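Local coordinates for protein N-acetyl-L-2,4-diaminobutyric acid deacetylase (Ruegeria pomeroyi, PDB 6TWM) that probably removes the acetyl group from N-acetyl-L-2,4-diaminobutyrate during ectoine breakdown, as a zinc-dependent hydrolase of the succinylglutamate desuccinylase/aspartoacylase family, at residues 63-68 with 149-154; 162-167 with 188-193; 145-150 with 210-215; 272-277 with 315-320. All coordinates share one frame; numbering follows the deposited sequence.

Contact 1: residues 63-68 with 149-154; sequences ANHGDE and DFHSGG. With ZN (zinc ion), chain M; DAB (2,4-diaminobutyric acid), chain N.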
loop_
_atom_site.group_PDB
_atom_site.type_symbol
_atom_site.label_atom_id
_atom_site.label_comp_id
_atom_site.label_asym_id
_atom_site.label_seq_id
_atom_site.Cartn_x
_atom_site.Cartn_y
_atom_site.Cartn_z
ATOM N N ALA A 63 6.259 -1.238 -0.178
ATOM C CA ALA A 63 6.709 -1.255 1.214
ATOM C C ALA A 63 6.691 0.144 1.827
ATOM O O ALA A 63 7.599 0.528 2.570
ATOM C CB ALA A 63 8.096 -1.888 1.348
ATOM N N ASN A 64 5.656 0.923 1.498
ATOM C CA ASN A 64 5.326 2.092 2.309
ATOM C C ASN A 64 5.313 1.707 3.782
ATOM O O ASN A 64 5.941 2.363 4.618
ATOM C CB ASN A 64 3.974 2.661 1.863
ATOM C CG ASN A 64 3.578 3.940 2.600
ATOM O OD1 ASN A 64 4.071 4.243 3.686
ATOM N ND2 ASN A 64 2.669 4.698 1.998
ATOM N N HIS A 65 4.606 0.630 4.107
ATOM C CA HIS A 65 4.773 -0.082 5.365
ATOM C C HIS A 65 5.653 -1.301 5.112
ATOM O O HIS A 65 5.498 -1.989 4.099
ATOM C CB HIS A 65 3.421 -0.498 5.948
ATOM C CG HIS A 65 2.517 0.656 6.260
ATOM N ND1 HIS A 65 1.359 0.909 5.556
ATOM C CD2 HIS A 65 2.608 1.631 7.196
ATOM C CE1 HIS A 65 0.771 1.984 6.050
ATOM N NE2 HIS A 65 1.508 2.441 7.046
ATOM N N GLY A 66 6.575 -1.563 6.041
ATOM C CA GLY A 66 7.686 -2.453 5.745
ATOM C C GLY A 66 7.309 -3.910 5.564
ATOM O O GLY A 66 7.962 -4.628 4.800
ATOM N N ASP A 67 6.260 -4.368 6.247
ATOM C CA ASP A 67 5.915 -5.789 6.291
ATOM C C ASP A 67 4.828 -6.153 5.287
ATOM O O ASP A 67 3.980 -7.009 5.555
ATOM C CB ASP A 67 5.498 -6.190 7.706
ATOM C CG ASP A 67 4.318 -5.386 8.228
ATOM O OD1 ASP A 67 3.903 -4.419 7.557
ATOM O OD2 ASP A 67 3.804 -5.721 9.317
ATOM N N GLU A 68 4.836 -5.514 4.118
ATOM C CA GLU A 68 3.848 -5.750 3.070
ATOM C C GLU A 68 4.593 -5.976 1.764
ATOM O O GLU A 68 5.328 -5.095 1.305
ATOM C CB GLU A 68 2.880 -4.571 2.974
ATOM C CG GLU A 68 2.269 -4.222 4.322
ATOM C CD GLU A 68 1.464 -2.951 4.298
ATOM O OE1 GLU A 68 1.384 -2.311 3.227
ATOM O OE2 GLU A 68 0.900 -2.598 5.356
ATOM N N ASP A 149 1.070 3.005 -5.262
ATOM C CA ASP A 149 1.617 2.819 -3.921
ATOM C C ASP A 149 1.018 1.543 -3.337
ATOM O O ASP A 149 -0.125 1.539 -2.867
ATOM C CB ASP A 149 1.327 4.035 -3.048
ATOM C CG ASP A 149 2.000 3.953 -1.698
ATOM O OD1 ASP A 149 3.246 3.875 -1.655
ATOM O OD2 ASP A 149 1.279 3.981 -0.680
ATOM N N PHE A 150 1.796 0.467 -3.361
ATOM C CA PHE A 150 1.299 -0.839 -2.961
ATOM C C PHE A 150 1.121 -0.934 -1.450
ATOM O O PHE A 150 1.901 -0.384 -0.670
ATOM C CB PHE A 150 2.252 -1.932 -3.431
ATOM C CG PHE A 150 2.115 -2.268 -4.886
ATOM C CD1 PHE A 150 1.035 -3.005 -5.342
ATOM C CD2 PHE A 150 3.074 -1.854 -5.797
ATOM C CE1 PHE A 150 0.912 -3.317 -6.680
ATOM C CE2 PHE A 150 2.956 -2.164 -7.136
ATOM C CZ PHE A 150 1.874 -2.898 -7.579
ATOM N N HIS A 151 0.087 -1.667 -1.044
ATOM C CA HIS A 151 -0.179 -1.911 0.364
ATOM C C HIS A 151 -0.789 -3.296 0.531
ATOM O O HIS A 151 -1.484 -3.798 -0.355
ATOM C CB HIS A 151 -1.118 -0.855 0.956
ATOM C CG HIS A 151 -0.473 0.477 1.167
ATOM N ND1 HIS A 151 0.279 0.770 2.284
ATOM C CD2 HIS A 151 -0.469 1.597 0.406
ATOM C CE1 HIS A 151 0.716 2.014 2.203
ATOM N NE2 HIS A 151 0.277 2.538 1.072
ATOM N N SER A 152 -0.511 -3.907 1.682
ATOM C CA SER A 152 -1.109 -5.172 2.075
ATOM C C SER A 152 -1.420 -5.109 3.564
ATOM O O SER A 152 -1.215 -4.081 4.218
ATOM C CB SER A 152 -0.194 -6.350 1.723
ATOM O OG SER A 152 0.284 -6.233 0.391
ATOM N N GLY A 153 -1.926 -6.216 4.108
ATOM C CA GLY A 153 -2.408 -6.195 5.480
ATOM C C GLY A 153 -1.317 -6.030 6.517
ATOM O O GLY A 153 -1.556 -5.467 7.589
ATOM N N GLY A 154 -0.110 -6.501 6.221
ATOM C CA GLY A 154 0.930 -6.565 7.227
ATOM C C GLY A 154 0.724 -7.748 8.156
ATOM O O GLY A 154 -0.187 -8.560 7.995
HETATM ZN ZN ZN M . -0.535 -0.749 4.546
HETATM N N DAB N . -3.408 2.476 6.171
HETATM C CA DAB N . -4.193 1.269 5.955
HETATM C C DAB N . -3.346 -0.044 5.939
HETATM O O DAB N . -3.733 -1.018 6.643
HETATM C CB DAB N . -4.972 1.327 4.644
HETATM C CG DAB N . -5.747 2.631 4.492
HETATM N ND DAB N . -7.065 2.664 5.089
HETATM O OXT DAB N . -2.315 -0.049 5.213
HETATM O O HOH W 1 4.219 1.044 -0.820
HETATM O O HOH W 2 3.019 -1.064 1.703
HETATM O O HOH W 3 1.517 -8.470 4.537
#
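The amide of N64 lies beside the H151 ring, its ND2 near the ring plane and 3.3 Å from CE1, and extends past that edge to the carboxylate of D149, whose other oxygen, OD1, is bound by the hydroxyl of T61. ND2 of N64 makes a nearly straight hydrogen bond (173°) to the syn side of D149 OD2, 3.1 Å away. At the other end, CG of E68 stands anti to the carbonyl carbon (chi1 -52°), and the extended chain beyond carries the carboxylate across the backbone of S152 to the zinc ion, 2.5 Å from OE2. The second oxygen, OE1 of E68, accepts S152 N at 2.9 Å from above the carboxylate plane. A water that also donates to F150 O grips OE1 from a second direction. H65 ND1 sits 2.7 Å from the zinc and H151 ND1 2.8 Å from it; the two imidazoles meet rim to rim with their planes 57° apart. N115 fixes the H65 ring through NE2, a second-shell bond that orients a metal ligand. H65, E68 and H151 thus form the histidine-x-x-glutamate plus distant histidine pattern of M14-like zinc enzymes. Because the carboxylate oxygen OXT of the bound product DAB coordinates the same zinc at 2.0 Å, the chemistry implies a metal able to accept an oxygen ligand, consistent with zinc-assisted deacetylation.

Contact 2: residues 162-167 with 188-193; sequences FAAAHI and YSVELL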
loop_
_atom_site.group_PDB
_atom_site.type_symbol
_atom_site.label_atom_id
_atom_site.label_comp_id
_atom_site.label_asym_id
_atom_site.label_seq_id
_atom_site.Cartn_x
_atom_site.Cartn_y
_atom_site.Cartn_z
ATOM N N PHE A 162 -7.397 -6.423 -3.467
ATOM C CA PHE A 162 -8.241 -5.394 -4.046
ATOM C C PHE A 162 -7.444 -4.121 -4.289
ATOM O O PHE A 162 -6.446 -3.854 -3.617
ATOM C CB PHE A 162 -9.472 -5.146 -3.155
ATOM C CG PHE A 162 -9.226 -4.308 -1.911
ATOM C CD1 PHE A 162 -9.023 -2.938 -1.984
ATOM C CD2 PHE A 162 -9.287 -4.898 -0.651
ATOM C CE1 PHE A 162 -8.841 -2.183 -0.842
ATOM C CE2 PHE A 162 -9.114 -4.147 0.496
ATOM C CZ PHE A 162 -8.895 -2.788 0.400
ATOM N N ALA A 163 -7.895 -3.352 -5.276
ATOM C CA ALA A 163 -7.412 -2.006 -5.531
ATOM C C ALA A 163 -8.508 -1.016 -5.165
ATOM O O ALA A 163 -9.700 -1.310 -5.301
ATOM C CB ALA A 163 -7.005 -1.823 -6.995
ATOM N N ALA A 164 -8.103 0.155 -4.690
ATOM C CA ALA A 164 -9.046 1.103 -4.125
ATOM C C ALA A 164 -8.860 2.488 -4.727
ATOM O O ALA A 164 -7.837 2.801 -5.342
ATOM C CB ALA A 164 -8.911 1.178 -2.602
ATOM N N ALA A 165 -9.890 3.310 -4.535
ATOM C CA ALA A 165 -9.872 4.725 -4.868
ATOM C C ALA A 165 -10.788 5.436 -3.883
ATOM O O ALA A 165 -11.771 4.861 -3.412
ATOM C CB ALA A 165 -10.317 4.979 -6.311
ATOM N N HIS A 166 -10.459 6.684 -3.565
ATOM C CA HIS A 166 -11.178 7.411 -2.527
ATOM C C HIS A 166 -12.292 8.262 -3.114
ATOM O O HIS A 166 -12.156 8.826 -4.204
ATOM C CB HIS A 166 -10.230 8.307 -1.731
ATOM C CG HIS A 166 -9.182 7.553 -0.981
ATOM N ND1 HIS A 166 -7.892 7.418 -1.445
ATOM C CD2 HIS A 166 -9.232 6.889 0.196
ATOM C CE1 HIS A 166 -7.190 6.705 -0.582
ATOM N NE2 HIS A 166 -7.980 6.372 0.423
ATOM N N ILE A 167 -13.397 8.355 -2.375
ATOM C CA ILE A 167 -14.402 9.366 -2.664
ATOM C C ILE A 167 -13.781 10.671 -2.210
ATOM O O ILE A 167 -13.739 10.969 -1.011
ATOM C CB ILE A 167 -15.745 9.115 -1.950
ATOM C CG1 ILE A 167 -16.402 7.818 -2.422
ATOM C CG2 ILE A 167 -16.690 10.288 -2.159
ATOM C CD1 ILE A 167 -15.865 6.592 -1.759
ATOM N N TYR A 188 -11.122 -7.780 -6.384
ATOM C CA TYR A 188 -12.106 -6.870 -5.825
ATOM C C TYR A 188 -11.692 -5.432 -6.104
ATOM O O TYR A 188 -10.510 -5.122 -6.283
ATOM C CB TYR A 188 -12.298 -7.084 -4.315
ATOM C CG TYR A 188 -13.025 -8.365 -3.982
ATOM C CD1 TYR A 188 -12.365 -9.584 -3.996
ATOM C CD2 TYR A 188 -14.380 -8.360 -3.693
ATOM C CE1 TYR A 188 -13.032 -10.760 -3.704
ATOM C CE2 TYR A 188 -15.054 -9.528 -3.401
ATOM C CZ TYR A 188 -14.379 -10.727 -3.409
ATOM O OH TYR A 188 -15.049 -11.896 -3.117
ATOM N N SER A 189 -12.691 -4.556 -6.154
ATOM C CA SER A 189 -12.486 -3.135 -6.393
ATOM C C SER A 189 -13.241 -2.363 -5.327
ATOM O O SER A 189 -14.405 -2.661 -5.043
ATOM C CB SER A 189 -12.952 -2.732 -7.792
ATOM O OG SER A 189 -12.660 -3.752 -8.727
ATOM N N VAL A 190 -12.580 -1.375 -4.740
ATOM C CA VAL A 190 -13.023 -0.794 -3.484
ATOM C C VAL A 190 -12.982 0.720 -3.578
ATOM O O VAL A 190 -12.107 1.292 -4.234
ATOM C CB VAL A 190 -12.143 -1.301 -2.320
ATOM C CG1 VAL A 190 -12.433 -0.551 -1.030
ATOM C CG2 VAL A 190 -12.373 -2.780 -2.136
ATOM N N GLU A 191 -13.956 1.368 -2.951
ATOM C CA GLU A 191 -13.844 2.779 -2.626
ATOM C C GLU A 191 -13.687 2.878 -1.110
ATOM O O GLU A 191 -14.646 2.683 -0.357
ATOM C CB GLU A 191 -15.025 3.583 -3.182
ATOM C CG GLU A 191 -16.423 3.266 -2.679
ATOM C CD GLU A 191 -17.480 4.090 -3.411
ATOM O OE1 GLU A 191 -17.188 4.577 -4.526
ATOM O OE2 GLU A 191 -18.590 4.278 -2.866
ATOM N N LEU A 192 -12.455 3.145 -0.676
ATOM C CA LEU A 192 -12.080 3.006 0.724
ATOM C C LEU A 192 -12.644 4.142 1.566
ATOM O O LEU A 192 -12.592 5.309 1.174
ATOM C CB LEU A 192 -10.556 2.997 0.860
ATOM C CG LEU A 192 -9.734 1.707 0.863
ATOM C CD1 LEU A 192 -8.253 2.049 0.806
ATOM C CD2 LEU A 192 -10.021 0.876 2.091
ATOM N N LEU A 193 -13.170 3.795 2.743
ATOM C CA LEU A 193 -13.496 4.795 3.759
ATOM C C LEU A 193 -12.234 5.075 4.570
ATOM O O LEU A 193 -12.063 4.638 5.712
ATOM C CB LEU A 193 -14.648 4.337 4.642
ATOM C CG LEU A 193 -15.336 5.404 5.513
ATOM C CD1 LEU A 193 -14.656 5.597 6.866
ATOM C CD2 LEU A 193 -15.430 6.745 4.770
#
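F162 and V190 form the apolar centre: CG2 of V190 sits over one face of the phenyl ring, 3.4 Å from CD1 of F162 and displaced from the ring middle toward its rim. The ring reaches that position because CG of F162 stands between the backbone N and the carbonyl carbon (chi1 78°). Farther along the same face of the sheet, L192 places CD1 3.6 Å from CB of A164, while its other branch approaches F162 more distantly. Beneath the side chains the backbones pair in parallel. V190 N donates to A163 O at 2.9 Å, and A165 N donates to V190 O at 3.0 Å; the flanking bonds, A163 N to Y188 O and L192 N to A165 O, are weak. At the polar edge, I167 folds CD1 across the E191 side chain, 3.4 Å from its CD, and the H166 ring passes L192 while its ND1 bonds to E206. Helix 171-184 joins the two strands and covers A163 and A165, and L192 comes within about 4 Å of the bound DAB, nearest atoms. Two adjacent parallel strands linked through a packed helix are the classic beta-alpha-beta crossover.

Contact 3: residues 145-150 with 210-215; sequences DLAVDF and KVLVTT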
loop_
_atom_site.group_PDB
_atom_site.type_symbol
_atom_site.label_atom_id
_atom_site.label_comp_id
_atom_site.label_asym_id
_atom_site.label_seq_id
_atom_site.Cartn_x
_atom_site.Cartn_y
_atom_site.Cartn_z
ATOM N N ASP A 145 3.223 11.704 -13.116
ATOM C CA ASP A 145 1.833 11.802 -13.538
ATOM C C ASP A 145 0.954 10.749 -12.886
ATOM O O ASP A 145 -0.239 10.991 -12.671
ATOM C CB ASP A 145 1.732 11.655 -15.059
ATOM C CG ASP A 145 2.481 12.741 -15.798
ATOM O OD1 ASP A 145 2.281 13.932 -15.474
ATOM O OD2 ASP A 145 3.282 12.404 -16.692
ATOM N N LEU A 146 1.530 9.592 -12.573
ATOM C CA LEU A 146 0.831 8.469 -11.973
ATOM C C LEU A 146 1.643 7.962 -10.791
ATOM O O LEU A 146 2.873 7.885 -10.862
ATOM C CB LEU A 146 0.618 7.350 -13.001
ATOM C CG LEU A 146 0.397 5.923 -12.497
ATOM C CD1 LEU A 146 -0.991 5.759 -11.907
ATOM C CD2 LEU A 146 0.632 4.938 -13.624
ATOM N N ALA A 147 0.955 7.633 -9.699
ATOM C CA ALA A 147 1.599 7.076 -8.517
ATOM C C ALA A 147 0.878 5.796 -8.125
ATOM O O ALA A 147 -0.325 5.819 -7.842
ATOM C CB ALA A 147 1.601 8.078 -7.359
ATOM N N VAL A 148 1.605 4.684 -8.130
ATOM C CA VAL A 148 1.103 3.400 -7.654
ATOM C C VAL A 148 1.827 3.083 -6.353
ATOM O O VAL A 148 3.055 2.924 -6.337
ATOM C CB VAL A 148 1.304 2.288 -8.694
ATOM C CG1 VAL A 148 0.734 0.971 -8.188
ATOM C CG2 VAL A 148 0.662 2.684 -10.019
ATOM N N ASP A 149 1.070 3.005 -5.262
ATOM C CA ASP A 149 1.617 2.819 -3.921
ATOM C C ASP A 149 1.018 1.543 -3.337
ATOM O O ASP A 149 -0.125 1.539 -2.867
ATOM C CB ASP A 149 1.327 4.035 -3.048
ATOM C CG ASP A 149 2.000 3.953 -1.698
ATOM O OD1 ASP A 149 3.246 3.875 -1.655
ATOM O OD2 ASP A 149 1.279 3.981 -0.680
ATOM N N PHE A 150 1.796 0.467 -3.361
ATOM C CA PHE A 150 1.299 -0.839 -2.961
ATOM C C PHE A 150 1.121 -0.934 -1.450
ATOM O O PHE A 150 1.901 -0.384 -0.670
ATOM C CB PHE A 150 2.252 -1.932 -3.431
ATOM C CG PHE A 150 2.115 -2.268 -4.886
ATOM C CD1 PHE A 150 1.035 -3.005 -5.342
ATOM C CD2 PHE A 150 3.074 -1.854 -5.797
ATOM C CE1 PHE A 150 0.912 -3.317 -6.680
ATOM C CE2 PHE A 150 2.956 -2.164 -7.136
ATOM C CZ PHE A 150 1.874 -2.898 -7.579
ATOM N N LYS A 210 -2.923 14.368 -9.054
ATOM C CA LYS A 210 -2.297 13.269 -9.769
ATOM C C LYS A 210 -3.152 12.009 -9.671
ATOM O O LYS A 210 -4.095 11.924 -8.882
ATOM C CB LYS A 210 -0.895 13.005 -9.219
ATOM C CG LYS A 210 0.027 14.211 -9.270
ATOM C CD LYS A 210 0.302 14.633 -10.702
ATOM C CE LYS A 210 1.226 15.839 -10.756
ATOM N NZ LYS A 210 2.599 15.495 -10.303
ATOM N N VAL A 211 -2.809 11.025 -10.495
ATOM C CA VAL A 211 -3.483 9.731 -10.462
ATOM C C VAL A 211 -2.854 8.870 -9.375
ATOM O O VAL A 211 -1.627 8.722 -9.312
ATOM C CB VAL A 211 -3.405 9.039 -11.831
ATOM C CG1 VAL A 211 -4.442 7.938 -11.915
ATOM C CG2 VAL A 211 -3.604 10.047 -12.947
ATOM N N LEU A 212 -3.692 8.301 -8.514
ATOM C CA LEU A 212 -3.237 7.424 -7.446
ATOM C C LEU A 212 -3.820 6.033 -7.641
ATOM O O LEU A 212 -5.016 5.886 -7.909
ATOM C CB LEU A 212 -3.632 7.961 -6.070
ATOM C CG LEU A 212 -3.314 6.988 -4.931
ATOM C CD1 LEU A 212 -1.809 6.864 -4.744
ATOM C CD2 LEU A 212 -3.996 7.394 -3.633
ATOM N N VAL A 213 -2.970 5.020 -7.513
ATOM C CA VAL A 213 -3.399 3.635 -7.390
ATOM C C VAL A 213 -2.918 3.132 -6.039
ATOM O O VAL A 213 -1.720 3.198 -5.738
ATOM C CB VAL A 213 -2.855 2.751 -8.522
ATOM C CG1 VAL A 213 -3.120 1.279 -8.210
ATOM C CG2 VAL A 213 -3.483 3.140 -9.847
ATOM N N THR A 214 -3.848 2.652 -5.223
ATOM C CA THR A 214 -3.520 2.035 -3.948
ATOM C C THR A 214 -4.239 0.697 -3.854
ATOM O O THR A 214 -5.269 0.482 -4.499
ATOM C CB THR A 214 -3.899 2.937 -2.764
ATOM O OG1 THR A 214 -3.415 2.358 -1.545
ATOM C CG2 THR A 214 -5.408 3.110 -2.683
ATOM N N THR A 215 -3.673 -0.211 -3.061
ATOM C CA THR A 215 -4.144 -1.587 -3.012
ATOM C C THR A 215 -4.192 -2.072 -1.572
ATOM O O THR A 215 -3.690 -1.422 -0.652
ATOM C CB THR A 215 -3.243 -2.529 -3.826
ATOM O OG1 THR A 215 -1.932 -2.553 -3.248
ATOM C CG2 THR A 215 -3.147 -2.085 -5.280
#
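The carbonyl oxygen of V213 meets two groups of the neighbouring parallel strand: D149 N donates to it at 2.8 Å in a nearly straight bond (174°). The CA-H of V148 makes a further contact, V148 CA lying 3.4 Å from V213 O. One step back the ladder repeats with the roles exchanged, V213 N giving its proton to A147 O at 2.8 Å, and A147 N in turn reaches V211 O at 2.8 Å. The pairing slackens at both ends: the bond from V211 N to D145 O is weak, and beyond D149 the strands draw apart, D149 O lying 4.0 Å from T215 N. On one face of the sheet, V148 and V213 lie side by side and point the same way, CG2 of V148 3.8 Å from CB of V213. L146 sends CD1 obliquely across to V211, 4.1 Å from its CB, and that methyl also approaches V213. These strands are neighbours in the central mixed sheet of the catalytic domain, with strand 57-61 beyond 146-149 and strand 162-166 beyond 211-216. Helices 225-242 and 171-184 cover the face bearing L146, V148 and V213, whereas helix 201-207 packs on the face of L212 and D149. Past the last bridge, F150 and T215 continue the contact: OG1 of T215 is 3.7 Å from CD1 of the F150 ring, placed there by a first torsion of 63° that sets it between backbone N and carbonyl carbon. The same hydroxyl bonds to the backbone N of H151. At the outer end, K210 turns NZ to A144 O and D145 engages the backbone N of T57.

Contact 4: residues 272-277 with 315-320; sequences GLFEMM and ISRHFP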
loop_
_atom_site.group_PDB
_atom_site.type_symbol
_atom_site.label_atom_id
_atom_site.label_comp_id
_atom_site.label_asym_id
_atom_site.label_seq_id
_atom_site.Cartn_x
_atom_site.Cartn_y
_atom_site.Cartn_z
ATOM N N GLY A 272 -7.165 -11.550 24.002
ATOM C CA GLY A 272 -7.447 -12.966 24.089
ATOM C C GLY A 272 -6.976 -13.711 22.855
ATOM O O GLY A 272 -6.222 -13.188 22.034
ATOM N N LEU A 273 -7.440 -14.953 22.759
ATOM C CA LEU A 273 -7.122 -15.839 21.645
ATOM C C LEU A 273 -8.184 -15.672 20.565
ATOM O O LEU A 273 -9.378 -15.849 20.829
ATOM C CB LEU A 273 -7.050 -17.288 22.121
ATOM C CG LEU A 273 -6.906 -18.386 21.069
ATOM C CD1 LEU A 273 -5.613 -18.224 20.289
ATOM C CD2 LEU A 273 -6.968 -19.750 21.735
ATOM N N PHE A 274 -7.749 -15.337 19.354
ATOM C CA PHE A 274 -8.656 -14.945 18.283
ATOM C C PHE A 274 -9.141 -16.174 17.524
ATOM O O PHE A 274 -8.331 -16.964 17.028
ATOM C CB PHE A 274 -7.964 -13.969 17.333
ATOM C CG PHE A 274 -8.874 -13.396 16.289
ATOM C CD1 PHE A 274 -9.750 -12.372 16.603
ATOM C CD2 PHE A 274 -8.858 -13.883 14.992
ATOM C CE1 PHE A 274 -10.590 -11.841 15.645
ATOM C CE2 PHE A 274 -9.697 -13.355 14.028
ATOM C CZ PHE A 274 -10.564 -12.334 14.355
ATOM N N GLU A 275 -10.461 -16.328 17.426
ATOM C CA GLU A 275 -11.078 -17.376 16.615
ATOM C C GLU A 275 -11.979 -16.712 15.581
ATOM O O GLU A 275 -13.085 -16.267 15.905
ATOM C CB GLU A 275 -11.869 -18.369 17.462
ATOM C CG GLU A 275 -12.463 -19.492 16.618
ATOM C CD GLU A 275 -13.390 -20.411 17.387
ATOM O OE1 GLU A 275 -13.708 -20.106 18.554
ATOM O OE2 GLU A 275 -13.798 -21.445 16.816
ATOM N N MET A 276 -11.508 -16.651 14.339
ATOM C CA MET A 276 -12.341 -16.171 13.246
ATOM C C MET A 276 -13.370 -17.235 12.885
ATOM O O MET A 276 -13.022 -18.402 12.679
ATOM C CB MET A 276 -11.479 -15.827 12.033
ATOM C CG MET A 276 -12.179 -14.976 10.987
ATOM S SD MET A 276 -12.418 -13.272 11.527
ATOM C CE MET A 276 -13.740 -12.745 10.439
ATOM N N MET A 277 -14.639 -16.835 12.814
ATOM C CA MET A 277 -15.716 -17.778 12.544
ATOM C C MET A 277 -16.126 -17.834 11.078
ATOM O O MET A 277 -16.666 -18.856 10.644
ATOM C CB MET A 277 -16.943 -17.439 13.400
ATOM C CG MET A 277 -16.687 -17.514 14.897
ATOM S SD MET A 277 -15.872 -19.043 15.402
ATOM C CE MET A 277 -17.125 -20.255 14.993
ATOM N N ILE A 315 -13.955 -8.333 4.179
ATOM C CA ILE A 315 -12.857 -7.862 3.343
ATOM C C ILE A 315 -11.566 -7.677 4.123
ATOM O O ILE A 315 -10.499 -7.523 3.507
ATOM C CB ILE A 315 -13.239 -6.552 2.623
ATOM C CG1 ILE A 315 -13.410 -5.416 3.631
ATOM C CG2 ILE A 315 -14.526 -6.747 1.872
ATOM C CD1 ILE A 315 -13.618 -4.064 2.989
ATOM N N SER A 316 -11.623 -7.691 5.450
ATOM C CA SER A 316 -10.423 -7.627 6.266
ATOM C C SER A 316 -10.706 -8.302 7.598
ATOM O O SER A 316 -11.835 -8.276 8.093
ATOM C CB SER A 316 -9.963 -6.181 6.489
ATOM O OG SER A 316 -8.979 -6.104 7.508
ATOM N N ARG A 317 -9.671 -8.910 8.172
ATOM C CA ARG A 317 -9.802 -9.510 9.489
ATOM C C ARG A 317 -8.486 -9.381 10.240
ATOM O O ARG A 317 -7.409 -9.318 9.637
ATOM C CB ARG A 317 -10.223 -10.983 9.407
ATOM C CG ARG A 317 -9.199 -11.903 8.758
ATOM C CD ARG A 317 -9.461 -13.355 9.133
ATOM N NE ARG A 317 -8.928 -13.679 10.455
ATOM C CZ ARG A 317 -8.153 -14.728 10.715
ATOM N NH1 ARG A 317 -7.823 -15.573 9.747
ATOM N NH2 ARG A 317 -7.717 -14.939 11.950
ATOM N N HIS A 318 -8.596 -9.320 11.564
ATOM C CA HIS A 318 -7.435 -9.397 12.438
ATOM C C HIS A 318 -6.673 -10.685 12.166
ATOM O O HIS A 318 -7.230 -11.781 12.276
ATOM C CB HIS A 318 -7.889 -9.337 13.895
ATOM C CG HIS A 318 -6.784 -9.528 14.886
ATOM N ND1 HIS A 318 -5.960 -8.501 15.290
ATOM C CD2 HIS A 318 -6.376 -10.627 15.562
ATOM C CE1 HIS A 318 -5.088 -8.959 16.171
ATOM N NE2 HIS A 318 -5.318 -10.247 16.352
ATOM N N PHE A 319 -5.403 -10.556 11.794
ATOM C CA PHE A 319 -4.624 -11.730 11.414
ATOM C C PHE A 319 -4.119 -12.542 12.609
ATOM O O PHE A 319 -4.445 -13.732 12.704
ATOM C CB PHE A 319 -3.446 -11.322 10.527
ATOM C CG PHE A 319 -2.661 -12.485 9.995
ATOM C CD1 PHE A 319 -3.106 -13.190 8.890
ATOM C CD2 PHE A 319 -1.478 -12.879 10.605
ATOM C CE1 PHE A 319 -2.385 -14.261 8.396
ATOM C CE2 PHE A 319 -0.753 -13.950 10.117
ATOM C CZ PHE A 319 -1.206 -14.641 9.011
ATOM N N PRO A 320 -3.351 -11.967 13.541
ATOM C CA PRO A 320 -2.619 -12.809 14.496
ATOM C C PRO A 320 -3.542 -13.593 15.414
ATOM O O PRO A 320 -4.681 -13.201 15.678
ATOM C CB PRO A 320 -1.778 -11.802 15.293
ATOM C CG PRO A 320 -1.782 -10.547 14.474
ATOM C CD PRO A 320 -3.114 -10.536 13.808
#
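F274, R317 and M276 bury the most surface here, and each is met in a different way. The ring of F274 receives H318 over one face: the histidine turns an edge toward it in a T-shaped pair, centroids 5.0 Å apart and planes at 62°, with CD2 of H318 3.8 Å from CG of F274. CB of H318 adds a CH-pi contact over the same ring. R317 comes to the rim of F274 instead. Its NH2 lies 3.3 Å from CE2 of F274 and close to the ring plane, with guanidinium and phenyl only 10° from coplanar, so the charged group borders the ring without stacking on it. A bend at chi3 (-81°) turns the guanidinium into that position. M276 then runs past R317 in the opposite direction and covers a face of the guanidinium, CG of M276 3.5 Å from NE of R317. The polar end of H318 is satisfied by L322 O through NE2, which fixes the ring that F274 packs against. The contact joins two sheets: strand 272-276 of a four-stranded antiparallel sheet faces strand 312-318 of a five-stranded one, the axes of the short segments 8.9 Å apart. F274 also rests on A291 and V293 of strand 289-294 and on V329 of strand 328-333, while strand 322-323 pairs with 272-276, bringing the chain from one sheet across to the other.

How the contacts relate
Contacts 1, 2 and 3 belong to the catalytic domain, whereas contact 4 joins two smaller sheets later in the chain. Contact 3 takes up the chain where contact 1 ends: they share D149 and F150, and their centres are 14 Å apart. Contact 2 is nested inside the loop closed by contact 3 and lies beside it in the same sheet, centres 12 Å apart, because strands 162-166 and 211-216 are neighbours. Strands 57-61 and 146-149 of that sheet both run into the loops of contact 1, so the sheet brings the zinc ligands together at its strand ends. Contact 4 follows all three, its centre about 19 Å from that of contact 1.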